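DUF4785 domain-containing protein (Legionella pneumophila subsp. pneumophila, PDB 4KH9) is of unknown function but binds calcium ions and is built from an N-terminal domain followed by two E-set-like beta domains. Local coordinates at residues E51-E56 against Y151-L156; R74-Q79 against K120-L125; S82-L87 against L138-I143. All coordinates share one frame; numbering follows the deposited sequence. Where two conformers were deposited one is given.

Interaction 1: residues E51-E56 against Y151-L156; sequences ERISLE and YMISVL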
# COMPACT_ATOMS: atom_id res chain seq x y z
N GLU A 51 15.78 -7.73 -1.59
CA GLU A 51 16.78 -6.99 -0.83
C GLU A 51 17.67 -6.17 -1.73
O GLU A 51 17.89 -6.51 -2.90
CB GLU A 51 17.65 -7.89 0.05
CG GLU A 51 18.54 -8.90 -0.70
CD GLU A 51 19.41 -9.73 0.22
OE1 GLU A 51 19.61 -9.33 1.39
OE2 GLU A 51 19.93 -10.77 -0.24
N ARG A 52 18.22 -5.09 -1.15
CA ARG A 52 19.19 -4.23 -1.80
C ARG A 52 20.53 -4.74 -1.41
O ARG A 52 20.76 -5.03 -0.25
CB ARG A 52 18.99 -2.75 -1.36
CG ARG A 52 17.64 -2.19 -1.75
CD ARG A 52 17.59 -0.69 -1.62
NE ARG A 52 16.52 -0.14 -2.45
CZ ARG A 52 16.33 1.15 -2.68
NH1 ARG A 52 17.14 2.05 -2.13
NH2 ARG A 52 15.33 1.56 -3.45
N ILE A 53 21.41 -4.88 -2.37
CA ILE A 53 22.76 -5.37 -2.14
C ILE A 53 23.76 -4.43 -2.84
O ILE A 53 23.43 -3.81 -3.85
CB ILE A 53 22.97 -6.85 -2.59
CG1 ILE A 53 22.90 -6.99 -4.11
CG2 ILE A 53 22.01 -7.84 -1.89
CD1 ILE A 53 23.73 -7.97 -4.61
N SER A 54 24.99 -4.37 -2.33
CA SER A 54 26.01 -3.54 -2.94
C SER A 54 26.91 -4.37 -3.82
O SER A 54 26.93 -5.59 -3.70
CB SER A 54 26.84 -2.86 -1.85
OG SER A 54 27.62 -3.82 -1.17
N LEU A 55 27.69 -3.70 -4.66
CA LEU A 55 28.70 -4.33 -5.49
C LEU A 55 29.76 -5.02 -4.59
O LEU A 55 30.20 -6.11 -4.91
CB LEU A 55 29.32 -3.25 -6.39
CG LEU A 55 30.30 -3.70 -7.45
CD1 LEU A 55 29.66 -4.71 -8.45
CD2 LEU A 55 30.86 -2.50 -8.17
N GLU A 56 30.07 -4.44 -3.40
CA GLU A 56 31.00 -5.02 -2.42
C GLU A 56 30.46 -6.37 -1.90
O GLU A 56 31.24 -7.28 -1.66
CB GLU A 56 31.27 -4.06 -1.23
CG GLU A 56 32.08 -2.81 -1.56
CD GLU A 56 31.36 -1.68 -2.27
OE1 GLU A 56 30.12 -1.77 -2.46
OE2 GLU A 56 32.03 -0.70 -2.64
N TYR A 151 22.23 -3.01 -6.27
CA TYR A 151 21.27 -3.82 -7.01
C TYR A 151 20.14 -4.25 -6.14
O TYR A 151 20.32 -4.40 -4.94
CB TYR A 151 21.97 -5.12 -7.54
CG TYR A 151 23.25 -4.83 -8.28
CD1 TYR A 151 24.43 -4.53 -7.59
CD2 TYR A 151 23.27 -4.72 -9.67
CE1 TYR A 151 25.59 -4.14 -8.26
CE2 TYR A 151 24.43 -4.34 -10.36
CZ TYR A 151 25.58 -4.05 -9.64
OH TYR A 151 26.72 -3.62 -10.28
N MSE A 152 18.99 -4.46 -6.76
CA MSE A 152 17.82 -5.03 -6.12
C MSE A 152 17.77 -6.49 -6.50
O MSE A 152 17.77 -6.81 -7.69
CB MSE A 152 16.52 -4.30 -6.51
CG MSE A 152 15.27 -4.87 -5.82
SE MSE A 152 15.22 -4.58 -3.89
CE MSE A 152 14.71 -2.69 -3.91
N ILE A 153 17.80 -7.37 -5.51
CA ILE A 153 17.68 -8.81 -5.72
C ILE A 153 16.28 -9.18 -5.32
O ILE A 153 15.88 -8.89 -4.20
CB ILE A 153 18.73 -9.66 -4.95
CG1 ILE A 153 20.17 -9.15 -5.13
CG2 ILE A 153 18.60 -11.17 -5.32
CD1 ILE A 153 20.74 -9.12 -6.49
N SER A 154 15.57 -9.84 -6.20
CA SER A 154 14.23 -10.32 -5.93
C SER A 154 14.20 -11.84 -6.11
O SER A 154 14.65 -12.35 -7.14
CB SER A 154 13.22 -9.63 -6.82
OG SER A 154 11.92 -10.10 -6.54
N VAL A 155 13.76 -12.55 -5.08
CA VAL A 155 13.68 -14.00 -5.12
C VAL A 155 12.24 -14.41 -4.92
O VAL A 155 11.69 -14.16 -3.86
CB VAL A 155 14.61 -14.69 -4.07
CG1 VAL A 155 14.48 -16.21 -4.12
CG2 VAL A 155 16.08 -14.26 -4.24
N LEU A 156 11.64 -15.04 -5.93
CA LEU A 156 10.32 -15.61 -5.85
C LEU A 156 10.51 -17.12 -5.68
O LEU A 156 10.95 -17.81 -6.61
CB LEU A 156 9.44 -15.26 -7.05
CG LEU A 156 8.08 -15.99 -7.12
CD1 LEU A 156 7.15 -15.54 -5.99
CD2 LEU A 156 7.44 -15.85 -8.49
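I53 and Y151 face each other as an antiparallel hydrogen-bonded pair, and E51 and I153 form a second such pair two residues back. Four main-chain N-H...O bonds join the strands; the shortest runs 2.7 Å from I153 N to E51 O. E51, I53, Y151 and I153 send their side chains to one side of the sheet. I53 has CG1 wedged between its backbone N and carbonyl carbon (chi1 68°), and from there CG1 meets I153 CG1 at 3.6 Å. The two CD1 methyls touch, I53 CD1 lying 3.7 Å from I153 CD1. At the far end of the Y151 ring, L55 CD1 comes obliquely to within 3.6 Å of Y151 OH. E51 OE1 goes on to a salt bridge with R254 NH2. R52 and M152, a non-hydrogen-bonded pair, occupy the reverse side. M152, a selenomethionine, starts with CG anti to the backbone N (chi1 -179°) but bends twice. In the conformer described, SE lies 3.4 Å from E51 O, and CE tentatively meets the guanidinium of the poorly ordered R52 at its edge, 3.5 Å from NE. Strand 48-54 is one of the two outermost strands of a four-stranded antiparallel sheet; strand 72-77 flanks strand 150-156 on its other side, while V62 of strand 62-65 and L58 of helix 55-60 pack on I53.

Interaction 2: residues R74-Q79 against K120-L125; sequences RITPLQ and KHQAML
R74 and M124 stand side by side as a non-hydrogen-bonded antiparallel pair, their side chains running the same way from one face of the sheet. R74 contributes more buried surface to this contact than any other residue. Its CG is anti to the backbone N (chi1 -176°), and the chain bends at chi3. In the conformer described, the terminal methyl of M124, a selenomethionine, lies at the edge of the guanidinium, with CE 3.9 Å from R74 NH1. The aliphatic part of the same arginine conformer also nears Q122, whose NE2 is 4.2 Å from R74 CD; the amide and guanidinium planes are turned 75° apart, and the two side chains cross at a slant.

The next pair along, I75 with A123, is hydrogen-bonded: I75 N gives a bond of 2.7 Å to A123 O, and A123 N returns a longer one of 3.1 Å to I75 O. Together they close the edge of a four-stranded antiparallel sheet in the N-terminal domain, in which strand 123-126 is outermost and strand 72-77 lies one place in. On the face opposite R74, I75 reaches the small A123 with its CD1, 4.1 Å from A123 CB, and also packs on I153 of strand 150-156 and on L98, placing it in the domain interior.

Beyond A123 the regular pairing ends, although the chains stay close. Q122, extended past CG, runs alongside T76 in the same direction; Q122 CG is 3.7 Å from T76 CG2 and 3.6 Å from I75 O. P77 has no N-H to donate; its CD sits 3.2 Å from H121 O. At this end, T119 OG1 accepts a weak hydrogen bond from H121 N and is hydrogen-bonded to Q122 O.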
# COMPACT_ATOMS: atom_id res chain seq x y z
N ARG A 74 15.62 -12.23 -9.84
CA ARG A 74 15.76 -11.02 -10.63
C ARG A 74 16.80 -10.09 -10.00
O ARG A 74 16.74 -9.80 -8.81
CB ARG A 74 14.40 -10.30 -10.78
CG ARG A 74 14.44 -9.06 -11.68
CD ARG A 74 13.09 -8.47 -11.98
NE ARG A 74 12.34 -8.05 -10.79
CZ ARG A 74 11.29 -8.70 -10.29
NH1 ARG A 74 10.86 -9.82 -10.86
NH2 ARG A 74 10.66 -8.23 -9.22
N ILE A 75 17.75 -9.62 -10.82
CA ILE A 75 18.80 -8.70 -10.37
C ILE A 75 18.75 -7.46 -11.27
O ILE A 75 18.95 -7.58 -12.48
CB ILE A 75 20.18 -9.40 -10.43
CG1 ILE A 75 20.19 -10.71 -9.61
CG2 ILE A 75 21.34 -8.44 -10.07
CD1 ILE A 75 20.82 -11.90 -10.41
N THR A 76 18.44 -6.29 -10.69
CA THR A 76 18.35 -5.02 -11.44
C THR A 76 19.27 -3.99 -10.79
O THR A 76 19.32 -3.91 -9.57
CB THR A 76 16.89 -4.50 -11.55
OG1 THR A 76 16.42 -4.14 -10.25
CG2 THR A 76 15.93 -5.52 -12.16
N PRO A 77 20.02 -3.21 -11.59
CA PRO A 77 20.88 -2.18 -10.99
C PRO A 77 20.04 -1.01 -10.47
O PRO A 77 18.99 -0.70 -11.04
CB PRO A 77 21.83 -1.78 -12.13
CG PRO A 77 21.17 -2.22 -13.38
CD PRO A 77 20.04 -3.16 -13.07
N LEU A 78 20.48 -0.38 -9.36
CA LEU A 78 19.77 0.75 -8.75
C LEU A 78 20.28 2.10 -9.26
O LEU A 78 19.77 3.15 -8.87
CB LEU A 78 19.83 0.65 -7.22
CG LEU A 78 19.08 -0.58 -6.64
CD1 LEU A 78 19.31 -0.72 -5.17
CD2 LEU A 78 17.59 -0.50 -6.93
N GLN A 79 21.25 2.07 -10.20
CA GLN A 79 21.80 3.20 -10.95
C GLN A 79 21.65 2.89 -12.42
O GLN A 79 21.51 1.72 -12.78
CB GLN A 79 23.26 3.48 -10.59
CG GLN A 79 23.49 4.08 -9.22
CD GLN A 79 24.96 4.21 -8.92
OE1 GLN A 79 25.79 3.37 -9.29
NE2 GLN A 79 25.32 5.30 -8.27
N LYS A 120 23.85 -7.23 -19.70
CA LYS A 120 24.63 -6.25 -18.95
C LYS A 120 23.69 -5.24 -18.26
O LYS A 120 24.12 -4.55 -17.34
CB LYS A 120 25.63 -5.52 -19.86
CG LYS A 120 26.53 -6.43 -20.71
CD LYS A 120 27.35 -5.63 -21.72
CE LYS A 120 28.24 -6.51 -22.56
NZ LYS A 120 29.01 -5.74 -23.57
N HIS A 121 22.42 -5.15 -18.71
CA HIS A 121 21.43 -4.21 -18.18
C HIS A 121 20.59 -4.80 -17.05
O HIS A 121 20.21 -4.08 -16.13
CB HIS A 121 20.49 -3.73 -19.30
CG HIS A 121 21.20 -3.42 -20.59
ND1 HIS A 121 21.91 -2.24 -20.75
CD2 HIS A 121 21.32 -4.17 -21.71
CE1 HIS A 121 22.43 -2.31 -21.98
NE2 HIS A 121 22.10 -3.45 -22.59
N GLN A 122 20.23 -6.10 -17.16
CA GLN A 122 19.39 -6.84 -16.21
C GLN A 122 19.71 -8.35 -16.27
O GLN A 122 20.27 -8.82 -17.26
CB GLN A 122 17.90 -6.60 -16.55
CG GLN A 122 16.92 -6.99 -15.45
CD GLN A 122 15.49 -6.79 -15.88
OE1 GLN A 122 15.07 -5.70 -16.28
NE2 GLN A 122 14.69 -7.84 -15.76
N ALA A 123 19.36 -9.09 -15.19
CA ALA A 123 19.51 -10.54 -15.12
C ALA A 123 18.31 -11.16 -14.42
O ALA A 123 18.02 -10.81 -13.28
CB ALA A 123 20.80 -10.94 -14.43
N MSE A 124 17.58 -12.02 -15.13
CA MSE A 124 16.42 -12.74 -14.59
C MSE A 124 16.49 -14.20 -15.03
O MSE A 124 16.81 -14.48 -16.17
CB MSE A 124 15.09 -12.10 -15.02
CG MSE A 124 13.86 -12.76 -14.35
SE MSE A 124 12.21 -11.80 -14.72
CE MSE A 124 10.93 -12.65 -13.50
N LEU A 125 16.18 -15.12 -14.11
CA LEU A 125 16.23 -16.53 -14.44
C LEU A 125 15.37 -17.35 -13.51
O LEU A 125 15.14 -16.99 -12.36
CB LEU A 125 17.69 -17.10 -14.41
CG LEU A 125 18.30 -17.43 -13.04
CD1 LEU A 125 19.29 -18.58 -13.15
CD2 LEU A 125 18.92 -16.19 -12.36

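Interaction 3: residues S82-L87 against L138-I143; sequences SIPELL and LKSKDI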
# COMPACT_ATOMS: atom_id res chain seq x y z
N SER A 82 25.71 -0.56 -15.78
CA SER A 82 25.67 -1.98 -16.09
C SER A 82 25.80 -2.90 -14.85
O SER A 82 26.27 -2.50 -13.78
CB SER A 82 26.75 -2.33 -17.11
OG SER A 82 28.02 -1.92 -16.62
N ILE A 83 25.30 -4.13 -15.02
CA ILE A 83 25.33 -5.25 -14.09
C ILE A 83 26.64 -6.00 -14.37
O ILE A 83 27.04 -6.09 -15.53
CB ILE A 83 24.04 -6.12 -14.29
CG1 ILE A 83 22.87 -5.57 -13.47
CG2 ILE A 83 24.22 -7.62 -13.99
CD1 ILE A 83 21.62 -6.40 -13.59
N PRO A 84 27.35 -6.52 -13.35
CA PRO A 84 28.58 -7.27 -13.65
C PRO A 84 28.26 -8.61 -14.28
O PRO A 84 27.09 -9.02 -14.26
CB PRO A 84 29.21 -7.48 -12.27
CG PRO A 84 28.35 -6.76 -11.28
CD PRO A 84 27.03 -6.55 -11.90
N GLU A 85 29.28 -9.32 -14.81
CA GLU A 85 29.11 -10.71 -15.26
C GLU A 85 28.97 -11.51 -13.99
O GLU A 85 29.77 -11.32 -13.07
CB GLU A 85 30.29 -11.18 -16.13
CG GLU A 85 30.05 -11.12 -17.62
CD GLU A 85 31.23 -11.56 -18.46
OE1 GLU A 85 31.92 -12.54 -18.08
OE2 GLU A 85 31.45 -10.95 -19.53
N LEU A 86 27.93 -12.32 -13.88
CA LEU A 86 27.65 -12.98 -12.64
C LEU A 86 27.88 -14.48 -12.66
O LEU A 86 27.69 -15.15 -13.67
CB LEU A 86 26.16 -12.71 -12.24
CG LEU A 86 25.80 -11.21 -11.94
CD1 LEU A 86 24.29 -11.02 -11.89
CD2 LEU A 86 26.44 -10.69 -10.63
N LEU A 87 28.25 -15.00 -11.48
CA LEU A 87 28.44 -16.42 -11.21
C LEU A 87 27.47 -16.86 -10.14
O LEU A 87 27.01 -16.03 -9.33
CB LEU A 87 29.89 -16.72 -10.77
CG LEU A 87 31.03 -16.31 -11.71
CD1 LEU A 87 32.37 -16.34 -10.99
CD2 LEU A 87 31.06 -17.18 -12.96
N LEU A 138 25.36 -15.96 -5.08
CA LEU A 138 25.49 -15.12 -6.25
C LEU A 138 26.73 -14.30 -6.09
O LEU A 138 26.92 -13.70 -5.03
CB LEU A 138 24.24 -14.25 -6.43
CG LEU A 138 24.18 -13.37 -7.71
CD1 LEU A 138 24.07 -14.22 -9.01
CD2 LEU A 138 23.04 -12.34 -7.59
N LYS A 139 27.58 -14.28 -7.09
CA LYS A 139 28.85 -13.57 -6.99
C LYS A 139 29.17 -12.87 -8.31
O LYS A 139 28.79 -13.32 -9.40
CB LYS A 139 29.97 -14.59 -6.63
CG LYS A 139 31.34 -14.00 -6.24
CD LYS A 139 32.45 -15.04 -6.32
CE LYS A 139 32.82 -15.66 -4.99
NZ LYS A 139 33.65 -14.74 -4.16
N SER A 140 29.88 -11.77 -8.19
CA SER A 140 30.39 -11.01 -9.31
C SER A 140 31.66 -11.69 -9.81
O SER A 140 32.44 -12.19 -9.01
CB SER A 140 30.67 -9.59 -8.86
OG SER A 140 30.84 -8.78 -10.00
N LYS A 141 31.89 -11.69 -11.12
CA LYS A 141 33.10 -12.29 -11.70
C LYS A 141 34.29 -11.32 -11.44
O LYS A 141 35.41 -11.75 -11.15
CB LYS A 141 32.85 -12.56 -13.19
CG LYS A 141 33.87 -13.47 -13.85
CD LYS A 141 33.47 -13.84 -15.30
CE LYS A 141 32.22 -14.70 -15.40
NZ LYS A 141 31.85 -15.03 -16.80
N ASP A 142 34.02 -10.01 -11.53
CA ASP A 142 34.99 -8.94 -11.29
C ASP A 142 34.25 -7.66 -10.84
O ASP A 142 33.02 -7.64 -10.81
CB ASP A 142 35.82 -8.67 -12.56
CG ASP A 142 35.01 -8.14 -13.75
OD1 ASP A 142 33.75 -8.24 -13.72
OD2 ASP A 142 35.63 -7.64 -14.70
N ILE A 143 34.97 -6.61 -10.49
CA ILE A 143 34.34 -5.33 -10.18
C ILE A 143 35.07 -4.28 -11.00
O ILE A 143 36.28 -4.37 -11.16
CB ILE A 143 34.26 -4.97 -8.66
CG1 ILE A 143 35.65 -4.88 -7.98
CG2 ILE A 143 33.33 -5.92 -7.91
CD1 ILE A 143 35.66 -4.35 -6.51
O HOH W 1 28.81 -15.34 -16.22
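E85 and K141 are joined twice, through the backbone and through their charged ends. K141 N donates to E85 O at 2.9 Å, while K141 NZ forms a salt bridge of 2.8 Å with E85 OE1. The lysine leaves the chain with CG anti to the backbone N (chi1 -166°) and bends at chi3, crossing the extended glutamate obliquely; NZ meets OE1 on its anti side, 20° out of the carboxylate plane. A water extends this polar cluster, accepting from K141 NZ and donating to L86 O at 2.8 Å, so one ammonium group serves both the carboxylate and, through the water, a main-chain carbonyl. Beside the salt bridge, L87 CD2 rests on K141 CE at 3.7 Å, the leucine and lysine side chains crossing at about a right angle.

L87 and K139 form the hydrogen-bonded antiparallel pair. The bond from L87 N to K139 O is short and nearly straight (2.7 Å, 175° at the hydrogen); K139 N pays back L87 O, approaching at a tilt from the carbonyl plane. L138 CD1 lies beside this carbonyl, 3.5 Å from L87 O.

The buried hydroxyl of S140 is satisfied within its own segment, donating to D142 O at 2.6 Å, a bond spanning two residues just past the end of strand 135-140. P84 CB packs against the serine's own oxygen, 3.1 Å from S140 OG. D142 OD1 bonds to Y147 OH, and K139 NZ reaches Q59 O. Strand 135-140 lies between strands 62-65 and 86-89 in a four-stranded antiparallel sheet; L86 and L138 pack on I75 of strand 72-77 and on L98, while L55 of helix 55-60 and Y151 of strand 150-156 pack on P84.

From the N terminus, strand 48-54 comes first and waits for strand 150-156, so interaction 1 closes the longest loop and encloses the other two. Within it the chain passes 74-79 and then 82-87, later pairing them with 120-125 and 138-143; interactions 2 and 3 therefore cross rather than nest. Interactions 1 and 2 belong to one four-stranded sheet, joined where 150-156 pairs with 72-77, as in the probable bond from M152 N to T76 O. Interaction 3 lies in a different four-stranded sheet, made of strands 62-65, 135-140, 86-89 and 95-97. I83, in the loop before strand 86-89, packs on Y151 and Q122, and its N probably bonds K120 O, tying interaction 3 to the first sheet.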